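Local coordinates for leucine aminopeptidase A1, chloroplastic (Solanum lycopersicum, PDB 5D8N), which removes N-terminal amino acids from peptides as a metal-dependent homohexameric aminopeptidase, and also acts as a protein-folding chaperone, at residues L266-A271 with C356-S361; L252-C257 with N275-I280; T119-L124 with V142-T147. The protein carries 1 engineered substitution. All coordinates share one frame; numbering follows the deposited sequence.

Contact 1 of 3, residues L266-A271 with C356-S361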
ATOM      1  N   LEU A 266     -13.888  26.704 -14.676  1.00 19.77           N
ATOM      2  CA  LEU A 266     -12.668  27.436 -14.948  1.00 19.32           C
ATOM      3  C   LEU A 266     -11.567  27.098 -13.966  1.00 19.89           C
ATOM      4  O   LEU A 266     -10.398  27.051 -14.334  1.00 21.55           O
ATOM      5  CB  LEU A 266     -12.930  28.939 -14.977  1.00 19.58           C
ATOM      6  CG  LEU A 266     -13.772  29.390 -16.176  1.00 20.44           C
ATOM      7  CD1 LEU A 266     -14.180  30.853 -16.067  1.00 22.09           C
ATOM      8  CD2 LEU A 266     -12.977  29.229 -17.450  1.00 22.34           C
ATOM      9  N   ALA A 267     -11.929  26.734 -12.746  1.00 19.62           N
ATOM     10  CA  ALA A 267     -10.906  26.284 -11.805  1.00 20.84           C
ATOM     11  C   ALA A 267     -10.232  24.977 -12.255  1.00 20.51           C
ATOM     12  O   ALA A 267      -9.026  24.815 -12.141  1.00 19.81           O
ATOM     13  CB  ALA A 267     -11.514  26.093 -10.427  1.00 22.85           C
ATOM     14  N   VAL A 268     -11.023  24.057 -12.779  1.00 19.05           N
ATOM     15  CA  VAL A 268     -10.464  22.794 -13.258  1.00 21.02           C
ATOM     16  C   VAL A 268      -9.569  23.057 -14.442  1.00 20.18           C
ATOM     17  O   VAL A 268      -8.484  22.512 -14.544  1.00 20.32           O
ATOM     18  CB  VAL A 268     -11.590  21.823 -13.697  1.00 20.66           C
ATOM     19  CG1 VAL A 268     -10.993  20.561 -14.295  1.00 20.71           C
ATOM     20  CG2 VAL A 268     -12.451  21.449 -12.498  1.00 21.12           C
ATOM     21  N   ALA A 269     -10.006  23.953 -15.312  1.00 23.47           N
ATOM     22  CA  ALA A 269      -9.262  24.291 -16.527  1.00 24.70           C
ATOM     23  C   ALA A 269      -7.978  25.128 -16.330  1.00 26.21           C
ATOM     24  O   ALA A 269      -7.153  25.226 -17.230  1.00 24.81           O
ATOM     25  CB  ALA A 269     -10.186  25.015 -17.491  1.00 23.42           C
ATOM     26  N   ALA A 270      -7.819  25.733 -15.160  1.00 23.75           N
ATOM     27  CA  ALA A 270      -6.820  26.776 -14.958  1.00 25.89           C
ATOM     28  C   ALA A 270      -5.387  26.271 -15.140  1.00 23.92           C
ATOM     29  O   ALA A 270      -4.529  26.989 -15.649  1.00 22.54           O
ATOM     30  CB  ALA A 270      -6.983  27.393 -13.569  1.00 27.70           C
ATOM     31  N   ALA A 271      -5.120  25.028 -14.764  1.00 23.68           N
ATOM     32  CA  ALA A 271      -3.732  24.542 -14.853  1.00 26.25           C
ATOM     33  C   ALA A 271      -3.268  24.494 -16.311  1.00 26.98           C
ATOM     34  O   ALA A 271      -2.091  24.760 -16.598  1.00 28.59           O
ATOM     35  CB  ALA A 271      -3.598  23.163 -14.215  1.00 26.30           C
ATOM     36  N   CYS A 356     -12.163  20.749 -21.387  1.00 17.63           N
ATOM     37  CA  CYS A 356     -10.895  21.210 -20.848  1.00 19.32           C
ATOM     38  C   CYS A 356     -10.016  19.992 -20.610  1.00 20.49           C
ATOM     39  O   CYS A 356     -10.465  18.859 -20.735  1.00 20.30           O
ATOM     40  CB  CYS A 356     -11.096  21.970 -19.531  1.00 23.50           C
ATOM     41  SG  CYS A 356     -11.870  20.991 -18.217  1.00 25.53           S
ATOM     42  N   GLU A 357      -8.746  20.226 -20.303  1.00 23.40           N
ATOM     43  CA  GLU A 357      -7.902  19.170 -19.778  1.00 26.27           C
ATOM     44  C   GLU A 357      -7.457  19.529 -18.376  1.00 25.84           C
ATOM     45  O   GLU A 357      -7.384  20.697 -18.013  1.00 24.11           O
ATOM     46  CB  GLU A 357      -6.724  18.827 -20.699  1.00 27.96           C
ATOM     47  CG  GLU A 357      -5.740  19.940 -20.954  1.00 27.99           C
ATOM     48  CD  GLU A 357      -4.520  19.523 -21.743  1.00 29.75           C
ATOM     49  OE1 GLU A 357      -4.438  18.355 -22.212  1.00 28.62           O
ATOM     50  OE2 GLU A 357      -3.547  20.318 -21.687  1.00 30.00           O
ATOM     51  N   ASN A 358      -7.433  18.505 -17.531  1.00 26.48           N
ATOM     52  CA  ASN A 358      -7.107  18.672 -16.126  1.00 27.10           C
ATOM     53  C   ASN A 358      -5.626  18.359 -15.899  1.00 25.27           C
ATOM     54  O   ASN A 358      -5.237  17.190 -15.845  1.00 25.22           O
ATOM     55  CB  ASN A 358      -7.997  17.765 -15.267  1.00 30.62           C
ATOM     56  CG  ASN A 358      -7.654  17.861 -13.786  1.00 35.75           C
ATOM     57  OD1 ASN A 358      -6.890  18.732 -13.380  1.00 35.82           O
ATOM     58  ND2 ASN A 358      -8.144  16.906 -12.996  1.00 36.03           N
ATOM     59  N   MET A 359      -4.819  19.404 -15.830  1.00 22.58           N
ATOM     60  CA  MET A 359      -3.373  19.300 -15.767  1.00 26.59           C
ATOM     61  C   MET A 359      -2.813  19.790 -14.417  1.00 29.14           C
ATOM     62  O   MET A 359      -3.550  20.163 -13.504  1.00 26.91           O
ATOM     63  CB  MET A 359      -2.753  20.135 -16.892  1.00 28.39           C
ATOM     64  CG  MET A 359      -3.126  19.680 -18.290  1.00 32.54           C
ATOM     65  SD  MET A 359      -2.398  18.098 -18.761  1.00 31.20           S
ATOM     66  CE  MET A 359      -0.889  18.628 -19.551  1.00 30.44           C
ATOM     67  N   ILE A 360      -1.487  19.747 -14.317  1.00 30.13           N
ATOM     68  CA  ILE A 360      -0.749  20.197 -13.144  1.00 31.65           C
ATOM     69  C   ILE A 360       0.268  21.261 -13.539  1.00 27.80           C
ATOM     70  O   ILE A 360       1.118  21.039 -14.417  1.00 26.55           O
ATOM     71  CB  ILE A 360       0.002  19.003 -12.525  1.00 34.23           C
ATOM     72  CG1 ILE A 360      -1.012  17.997 -11.977  1.00 38.10           C
ATOM     73  CG2 ILE A 360       0.922  19.492 -11.428  1.00 33.41           C
ATOM     74  CD1 ILE A 360      -0.420  16.641 -11.678  1.00 39.48           C
ATOM     75  N   SER A 361       0.151  22.419 -12.893  1.00 25.43           N
ATOM     76  CA  SER A 361       1.021  23.556 -13.185  1.00 26.43           C
ATOM     77  C   SER A 361       0.889  24.598 -12.089  1.00 25.20           C
ATOM     78  O   SER A 361       0.049  24.494 -11.191  1.00 24.83           O
ATOM     79  CB  SER A 361       0.628  24.211 -14.512  1.00 28.22           C
ATOM     80  OG  SER A 361      -0.556  24.981 -14.361  1.00 25.16           O
TER
HETATM   81  O   HOH W   1      -6.271  22.092 -15.996  1.00 21.76           O

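Contact 2 of 3, residues L252-C257 with N275-I280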
ATOM      1  N   LEU A 252     -17.916  28.917 -26.653  1.00 23.01           N
ATOM      2  CA  LEU A 252     -17.503  29.967 -25.712  1.00 24.28           C
ATOM      3  C   LEU A 252     -16.069  29.734 -25.251  1.00 25.87           C
ATOM      4  O   LEU A 252     -15.738  28.638 -24.786  1.00 23.72           O
ATOM      5  CB  LEU A 252     -18.449  30.015 -24.513  1.00 24.79           C
ATOM      6  CG  LEU A 252     -19.958  29.973 -24.783  1.00 27.75           C
ATOM      7  CD1 LEU A 252     -20.696  30.181 -23.481  1.00 29.03           C
ATOM      8  CD2 LEU A 252     -20.336  31.112 -25.700  1.00 34.10           C
ATOM      9  N   ASP A 253     -15.268  30.800 -25.243  1.00 26.02           N
ATOM     10  CA  ASP A 253     -13.916  30.726 -24.702  1.00 25.11           C
ATOM     11  C   ASP A 253     -13.880  31.086 -23.208  1.00 24.76           C
ATOM     12  O   ASP A 253     -14.922  31.260 -22.575  1.00 26.27           O
ATOM     13  CB  ASP A 253     -12.937  31.575 -25.538  1.00 26.16           C
ATOM     14  CG  ASP A 253     -13.167  33.078 -25.407  1.00 30.75           C
ATOM     15  OD1 ASP A 253     -13.853  33.519 -24.455  1.00 28.88           O
ATOM     16  OD2 ASP A 253     -12.672  33.806 -26.289  1.00 35.81           O
ATOM     17  N   ALA A 254     -12.712  30.940 -22.599  1.00 23.09           N
ATOM     18  CA  ALA A 254     -12.582  31.042 -21.148  1.00 23.81           C
ATOM     19  C   ALA A 254     -13.141  32.364 -20.646  1.00 23.28           C
ATOM     20  O   ALA A 254     -13.751  32.397 -19.576  1.00 22.22           O
ATOM     21  CB  ALA A 254     -11.123  30.930 -20.727  1.00 23.96           C
ATOM     22  N   GLU A 255     -12.935  33.434 -21.404  1.00 24.71           N
ATOM     23  CA  GLU A 255     -13.352  34.775 -20.985  1.00 30.81           C
ATOM     24  C   GLU A 255     -14.864  34.896 -21.008  1.00 26.28           C
ATOM     25  O   GLU A 255     -15.464  35.433 -20.082  1.00 26.71           O
ATOM     26  CB  GLU A 255     -12.767  35.886 -21.890  1.00 37.51           C
ATOM     27  CG  GLU A 255     -11.415  36.418 -21.441  1.00 46.17           C
ATOM     28  CD  GLU A 255     -11.385  36.936 -19.993  1.00 56.22           C
ATOM     29  OE1 GLU A 255     -12.045  37.946 -19.649  1.00 54.14           O
ATOM     30  OE2 GLU A 255     -10.670  36.341 -19.159  1.00 56.87           O
ATOM     31  N   GLN A 256     -15.487  34.321 -22.023  1.00 25.48           N
ATOM     32  CA  GLN A 256     -16.945  34.255 -22.028  1.00 27.61           C
ATOM     33  C   GLN A 256     -17.529  33.406 -20.886  1.00 25.65           C
ATOM     34  O   GLN A 256     -18.567  33.728 -20.316  1.00 22.99           O
ATOM     35  CB  GLN A 256     -17.423  33.734 -23.378  1.00 30.08           C
ATOM     36  CG  GLN A 256     -17.137  34.681 -24.541  1.00 32.89           C
ATOM     37  CD  GLN A 256     -17.427  34.031 -25.881  1.00 35.10           C
ATOM     38  OE1 GLN A 256     -16.678  33.175 -26.351  1.00 32.06           O
ATOM     39  NE2 GLN A 256     -18.586  34.345 -26.440  1.00 36.91           N
ATOM     40  N   CYS A 257     -16.861  32.317 -20.528  1.00 23.85           N
ATOM     41  CA  CYS A 257     -17.363  31.479 -19.437  1.00 21.50           C
ATOM     42  C   CYS A 257     -17.150  32.202 -18.109  1.00 22.07           C
ATOM     43  O   CYS A 257     -17.937  32.062 -17.155  1.00 22.17           O
ATOM     44  CB  CYS A 257     -16.629  30.138 -19.434  1.00 21.66           C
ATOM     45  SG  CYS A 257     -17.072  29.127 -20.876  1.00 23.33           S
ATOM     46  N   ASN A 275      -3.227  24.155 -23.569  1.00 29.80           N
ATOM     47  CA  ASN A 275      -4.431  23.745 -24.295  1.00 28.36           C
ATOM     48  C   ASN A 275      -5.673  24.350 -23.633  1.00 26.01           C
ATOM     49  O   ASN A 275      -6.324  23.729 -22.789  1.00 25.56           O
ATOM     50  CB  ASN A 275      -4.560  22.210 -24.325  1.00 28.74           C
ATOM     51  CG  ASN A 275      -3.428  21.540 -25.075  1.00 28.64           C
ATOM     52  OD1 ASN A 275      -2.788  20.616 -24.573  1.00 34.67           O
ATOM     53  ND2 ASN A 275      -3.201  21.965 -26.298  1.00 27.49           N
ATOM     54  N   PRO A 276      -6.020  25.576 -24.028  1.00 28.30           N
ATOM     55  CA  PRO A 276      -7.135  26.296 -23.410  1.00 28.29           C
ATOM     56  C   PRO A 276      -8.458  25.546 -23.492  1.00 25.35           C
ATOM     57  O   PRO A 276      -8.693  24.809 -24.452  1.00 27.11           O
ATOM     58  CB  PRO A 276      -7.220  27.598 -24.228  1.00 28.31           C
ATOM     59  CG  PRO A 276      -5.982  27.697 -25.045  1.00 30.19           C
ATOM     60  CD  PRO A 276      -5.376  26.328 -25.123  1.00 31.60           C
ATOM     61  N   PRO A 277      -9.408  25.920 -22.635  1.00 24.47           N
ATOM     62  CA  PRO A 277     -10.707  25.283 -22.573  1.00 24.09           C
ATOM     63  C   PRO A 277     -11.748  25.946 -23.470  1.00 23.53           C
ATOM     64  O   PRO A 277     -11.579  27.100 -23.827  1.00 24.31           O
ATOM     65  CB  PRO A 277     -11.131  25.534 -21.141  1.00 24.72           C
ATOM     66  CG  PRO A 277     -10.538  26.853 -20.825  1.00 25.61           C
ATOM     67  CD  PRO A 277      -9.231  26.909 -21.559  1.00 27.32           C
ATOM     68  N   TYR A 278     -12.706  25.165 -23.951  1.00 21.20           N
ATOM     69  CA  TYR A 278     -13.761  25.664 -24.807  1.00 21.40           C
ATOM     70  C   TYR A 278     -15.057  25.028 -24.351  1.00 21.37           C
ATOM     71  O   TYR A 278     -15.164  23.809 -24.193  1.00 22.77           O
ATOM     72  CB  TYR A 278     -13.505  25.328 -26.282  1.00 21.92           C
ATOM     73  CG  TYR A 278     -12.347  26.110 -26.849  1.00 24.27           C
ATOM     74  CD1 TYR A 278     -12.497  27.460 -27.204  1.00 27.05           C
ATOM     75  CD2 TYR A 278     -11.074  25.570 -26.891  1.00 26.08           C
ATOM     76  CE1 TYR A 278     -11.413  28.246 -27.570  1.00 27.26           C
ATOM     77  CE2 TYR A 278      -9.991  26.339 -27.291  1.00 29.09           C
ATOM     78  CZ  TYR A 278     -10.173  27.653 -27.685  1.00 29.23           C
ATOM     79  OH  TYR A 278      -9.081  28.421 -28.018  1.00 33.56           O
ATOM     80  N   PHE A 279     -16.086  25.857 -24.265  1.00 20.99           N
ATOM     81  CA  PHE A 279     -17.398  25.388 -23.848  1.00 20.27           C
ATOM     82  C   PHE A 279     -18.223  25.268 -25.127  1.00 19.61           C
ATOM     83  O   PHE A 279     -18.448  26.246 -25.832  1.00 20.08           O
ATOM     84  CB  PHE A 279     -17.987  26.384 -22.840  1.00 19.92           C
ATOM     85  CG  PHE A 279     -19.257  25.915 -22.195  1.00 21.82           C
ATOM     86  CD1 PHE A 279     -20.480  26.061 -22.838  1.00 22.14           C
ATOM     87  CD2 PHE A 279     -19.246  25.461 -20.889  1.00 21.01           C
ATOM     88  CE1 PHE A 279     -21.654  25.646 -22.231  1.00 21.75           C
ATOM     89  CE2 PHE A 279     -20.416  25.060 -20.281  1.00 21.70           C
ATOM     90  CZ  PHE A 279     -21.620  25.133 -20.949  1.00 20.12           C
ATOM     91  N   ILE A 280     -18.657  24.055 -25.411  1.00 19.29           N
ATOM     92  CA  ILE A 280     -19.308  23.715 -26.653  1.00 21.49           C
ATOM     93  C   ILE A 280     -20.813  23.670 -26.492  1.00 21.58           C
ATOM     94  O   ILE A 280     -21.350  22.958 -25.633  1.00 20.27           O
ATOM     95  CB  ILE A 280     -18.821  22.338 -27.140  1.00 21.92           C
ATOM     96  CG1 ILE A 280     -17.325  22.377 -27.434  1.00 20.91           C
ATOM     97  CG2 ILE A 280     -19.585  21.931 -28.383  1.00 24.01           C
ATOM     98  CD1 ILE A 280     -16.707  21.002 -27.554  1.00 24.13           C
TER
HETATM   99  O   HOH W   2     -10.395  29.553 -23.979  1.00 25.08           O

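Contact 3 of 3, residues T119-L124 with V142-T147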
ATOM      1  N   THR A 119     -30.139  -7.042 -29.704  1.00 28.11           N
ATOM      2  CA  THR A 119     -28.766  -7.421 -29.368  1.00 30.57           C
ATOM      3  C   THR A 119     -28.305  -8.668 -30.129  1.00 25.44           C
ATOM      4  O   THR A 119     -27.185  -8.702 -30.652  1.00 21.50           O
ATOM      5  CB  THR A 119     -28.580  -7.581 -27.837  1.00 37.38           C
ATOM      6  OG1 THR A 119     -28.632  -6.281 -27.224  1.00 36.80           O
ATOM      7  CG2 THR A 119     -27.183  -8.189 -27.492  1.00 38.78           C
ATOM      8  N   SER A 120     -29.211  -9.628 -30.306  1.00 24.71           N
ATOM      9  CA  SER A 120     -28.887 -10.865 -31.004  1.00 28.29           C
ATOM     10  C   SER A 120     -28.496 -10.553 -32.434  1.00 29.50           C
ATOM     11  O   SER A 120     -27.617 -11.210 -32.983  1.00 27.38           O
ATOM     12  CB  SER A 120     -30.066 -11.831 -31.020  1.00 33.22           C
ATOM     13  OG  SER A 120     -30.426 -12.151 -29.694  1.00 39.30           O
ATOM     14  N   TYR A 121     -29.227  -9.622 -33.045  1.00 27.35           N
ATOM     15  CA  TYR A 121     -29.011  -9.320 -34.455  1.00 25.53           C
ATOM     16  C   TYR A 121     -27.825  -8.377 -34.664  1.00 25.15           C
ATOM     17  O   TYR A 121     -27.043  -8.602 -35.600  1.00 22.91           O
ATOM     18  CB  TYR A 121     -30.270  -8.738 -35.083  1.00 26.92           C
ATOM     19  CG  TYR A 121     -31.447  -9.673 -34.977  1.00 31.66           C
ATOM     20  CD1 TYR A 121     -31.355 -10.977 -35.462  1.00 36.71           C
ATOM     21  CD2 TYR A 121     -32.528  -9.348 -34.166  1.00 34.51           C
ATOM     22  CE1 TYR A 121     -32.389 -11.884 -35.307  1.00 39.15           C
ATOM     23  CE2 TYR A 121     -33.575 -10.242 -34.005  1.00 40.55           C
ATOM     24  CZ  TYR A 121     -33.490 -11.505 -34.576  1.00 42.62           C
ATOM     25  OH  TYR A 121     -34.497 -12.422 -34.427  1.00 47.45           O
ATOM     26  N   HIS A 122     -27.572  -7.499 -33.686  1.00 22.09           N
ATOM     27  CA  HIS A 122     -26.281  -6.822 -33.605  1.00 22.89           C
ATOM     28  C   HIS A 122     -25.120  -7.812 -33.584  1.00 23.30           C
ATOM     29  O   HIS A 122     -24.157  -7.653 -34.338  1.00 22.08           O
ATOM     30  CB  HIS A 122     -26.168  -5.973 -32.352  1.00 23.54           C
ATOM     31  CG  HIS A 122     -27.085  -4.798 -32.355  1.00 23.16           C
ATOM     32  ND1 HIS A 122     -27.433  -4.128 -31.207  1.00 27.04           N
ATOM     33  CD2 HIS A 122     -27.656  -4.124 -33.373  1.00 23.12           C
ATOM     34  CE1 HIS A 122     -28.154  -3.064 -31.517  1.00 24.87           C
ATOM     35  NE2 HIS A 122     -28.330  -3.060 -32.826  1.00 25.45           N
ATOM     36  N   SER A 123     -25.204  -8.826 -32.731  1.00 23.78           N
ATOM     37  CA  SER A 123     -24.138  -9.829 -32.654  1.00 26.57           C
ATOM     38  C   SER A 123     -23.964 -10.558 -33.982  1.00 25.29           C
ATOM     39  O   SER A 123     -22.848 -10.918 -34.352  1.00 24.91           O
ATOM     40  CB  SER A 123     -24.420 -10.843 -31.530  1.00 29.60           C
ATOM     41  OG  SER A 123     -24.291 -10.170 -30.293  1.00 33.53           O
ATOM     42  N   LEU A 124     -25.090 -10.956 -34.569  1.00 25.44           N
ATOM     43  CA  LEU A 124     -25.064 -11.647 -35.846  1.00 23.55           C
ATOM     44  C   LEU A 124     -24.285 -10.797 -36.834  1.00 22.71           C
ATOM     45  O   LEU A 124     -23.379 -11.284 -37.497  1.00 24.56           O
ATOM     46  CB  LEU A 124     -26.473 -11.925 -36.365  1.00 23.09           C
ATOM     47  CG  LEU A 124     -26.562 -12.495 -37.777  1.00 24.21           C
ATOM     48  CD1 LEU A 124     -25.800 -13.806 -37.888  1.00 25.33           C
ATOM     49  CD2 LEU A 124     -28.005 -12.731 -38.169  1.00 26.46           C
ATOM     50  N   VAL A 142     -26.199 -11.565 -45.457  1.00 22.99           N
ATOM     51  CA  VAL A 142     -26.647 -12.122 -44.204  1.00 23.81           C
ATOM     52  C   VAL A 142     -28.109 -12.458 -44.336  1.00 24.92           C
ATOM     53  O   VAL A 142     -28.903 -11.648 -44.835  1.00 25.61           O
ATOM     54  CB  VAL A 142     -26.468 -11.126 -43.038  1.00 23.80           C
ATOM     55  CG1 VAL A 142     -26.955 -11.727 -41.730  1.00 25.22           C
ATOM     56  CG2 VAL A 142     -25.012 -10.729 -42.902  1.00 24.63           C
ATOM     57  N   ALA A 143     -28.456 -13.569 -43.707  1.00 26.46           N
ATOM     58  CA  ALA A 143     -29.840 -14.012 -43.593  1.00 28.72           C
ATOM     59  C   ALA A 143     -30.085 -14.763 -42.280  1.00 26.19           C
ATOM     60  O   ALA A 143     -29.143 -15.264 -41.663  1.00 26.66           O
ATOM     61  CB  ALA A 143     -30.128 -14.941 -44.763  1.00 30.87           C
ATOM     62  N   LEU A 144     -31.346 -14.896 -41.887  1.00 25.92           N
ATOM     63  CA  LEU A 144     -31.746 -15.783 -40.787  1.00 29.15           C
ATOM     64  C   LEU A 144     -32.144 -17.145 -41.313  1.00 30.88           C
ATOM     65  O   LEU A 144     -32.750 -17.247 -42.369  1.00 35.96           O
ATOM     66  CB  LEU A 144     -32.935 -15.217 -40.005  1.00 29.18           C
ATOM     67  CG  LEU A 144     -32.722 -13.812 -39.457  1.00 31.98           C
ATOM     68  CD1 LEU A 144     -33.922 -13.355 -38.652  1.00 35.05           C
ATOM     69  CD2 LEU A 144     -31.466 -13.772 -38.594  1.00 34.11           C
ATOM     70  N   ALA A 145     -31.815 -18.201 -40.583  1.00 33.98           N
ATOM     71  CA  ALA A 145     -32.200 -19.533 -41.015  1.00 36.44           C
ATOM     72  C   ALA A 145     -33.711 -19.665 -40.965  1.00 41.20           C
ATOM     73  O   ALA A 145     -34.283 -20.439 -41.733  1.00 43.19           O
ATOM     74  CB  ALA A 145     -31.557 -20.602 -40.156  1.00 37.15           C
ATOM     75  N   SER A 146     -34.360 -18.937 -40.063  0.50 39.99           N
ATOM     76  CA  SER A 146     -35.815 -18.945 -40.048  0.50 41.08           C
ATOM     77  C   SER A 146     -36.416 -17.583 -39.717  0.50 41.21           C
ATOM     78  O   SER A 146     -35.990 -16.887 -38.795  0.50 40.15           O
ATOM     79  CB  SER A 146     -36.367 -20.029 -39.116  0.50 40.89           C
ATOM     80  OG  SER A 146     -35.973 -19.800 -37.777  0.50 41.46           O
ATOM     81  N   THR A 147     -37.398 -17.214 -40.535  1.00 42.50           N
ATOM     82  CA  THR A 147     -38.246 -16.044 -40.316  1.00 46.95           C
ATOM     83  C   THR A 147     -39.724 -16.385 -40.065  1.00 55.86           C
ATOM     84  O   THR A 147     -40.564 -15.483 -40.056  1.00 50.82           O
ATOM     85  CB  THR A 147     -38.158 -15.107 -41.543  1.00 46.22           C
ATOM     86  OG1 THR A 147     -38.540 -15.818 -42.733  1.00 40.50           O
ATOM     87  CG2 THR A 147     -36.711 -14.579 -41.721  1.00 43.72           C
TER

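Contact 1 of 3, residues L266-A271 with C356-S361
V268, A269 and A271 lay helix 263-269 and the chain after it against the end of strand 347-358 and the loop beyond, a buried helix-on-sheet contact of the M17 catalytic domain. Small residues suit the close approach: A269 CB rests on C356 CB at 3.8 Å. The C356 sulfur, placed between backbone N and carbonyl carbon (chi1 60°), meets V268 CG1 at 4.0 Å. Farther along, A271 CB packs tightly on M359 O (3.1 Å). A bound water joins the two backbones, donating to V268 O and E357 O and accepting from M359 N, and so satisfies two carbonyls and one N-H between them. The same strand end has partners beyond the contact: E357 makes a salt bridge to R366 of a second subunit, and N358 ND2 bonds D305, a magnesium ligand. The S361 hydroxyl donates to A271 O and accepts from E363 N. An alanine at S361 would probably leave A271 O and E363 N without this shared partner and set the loop freer to shift. The S361 OG bond to A271 O spans 2.7 Å, lies in the carbonyl plane and uses a lone pair, at a C=O...OG angle of 111°.

Contact 2 of 3, residues L252-C257 with N275-I280
L252 and F279 form an antiparallel hydrogen-bonded pair: L252 N donates to F279 O at 2.8 Å, and F279 N donates to L252 O at 2.9 Å, the latter nearly straight (176°). Their side chains lie side by side, pointing the same way, with the CB atoms 4.0 Å apart. C257, from the first turn of helix 254-259, brings its sulfur to F279 CB at 3.5 Å and obliquely to the ring, with SG 5.0 Å from the ring centroid. F279 CG is anti to the backbone N (chi1 -172°), and the ring beyond packs edge-to-face with that of Y398. A large aromatic suits this buried place because it has both the C257 sulfur and the Y398 ring to pack on. Toward P277 the contact is made by lighter touches and a water. A254 CB meets P277 CG, and D253 CB approaches Y278 CE1. The water accepts from A254 N and donates to P277 O, lying over one face of the Y278 ring, offset toward its rim.

Behind these contacts a capping box fixes the start of the helix. Q256 N donates to D253 OD1 at 3.0 Å, and D253 N returns a bond to Q256 OE1. Aspartate suits the N-cap because its short carboxylate turns back to an amide of the first helical turn, and its negative charge probably also favours the helix start. Backbone bonds thus hold the strand pair, the capping box holds the helix start, and C257 on F279 joins that helix to strand 278-284.

Contact 3 of 3, residues T119-L124 with V142-T147
L124 and V142 reach toward each other tip to tip between helix 119-134 and strand 139-144, with L124 CD2 lying 3.8 Å from V142 CG1. L124 CG stands anti to the backbone N (chi1 173°), carrying the branch out from the helix toward the strand. The same CD2 methyl meets L144 CD2 at 3.6 Å, the two leucines crossing obliquely, so one leucine end touches two strand residues. Y121, a turn earlier in the helix, comes to L144 from another direction: the two side chains cross at about a right angle, and Y121 CE1 lies 3.9 Å from L144 CD2 and 4.0 Å from L144 CD1. L144 CD2 is thus shared by L124 and Y121, while L144 CD1 also touches the ring.

The alternation of the strand sends V142 and L144 toward the helix while A143 points away. Branched aliphatic residues suit this face, where no hydrogen bond links the two segments and the axes stay 10.8 Å apart. Helix 152-170 lies alongside, with I162 on V142 and A161 on Y121. Helix 119-134 connects strand 104-112 to the parallel strand 139-144, with strand 46-52 between them, a beta-alpha-beta crossover of the N-terminal domain, whose family belongs to the macro clan of alpha/beta folds.

Contacts 1 and 2 belong together: their centres are 12 Å apart, both reach the catalytic-domain sheet, where strands 278-284 and 347-358 are neighbours, and A269 of one packs on P277 of the other. Contact 2, only partly buried, works mainly through backbone bonds at the edge strand of the sheet within this chain; contact 1 is buried, mixes small apolar side chains with a water and a serine hydroxyl, and extends to a subunit interface and the metal site. Contact 3, also buried, stands apart in the N-terminal domain, about 27 Å from contact 2 between nearest atoms, and holds a helix to a different sheet by hydrocarbon side chains and a tyrosine ring without any hydrogen bond.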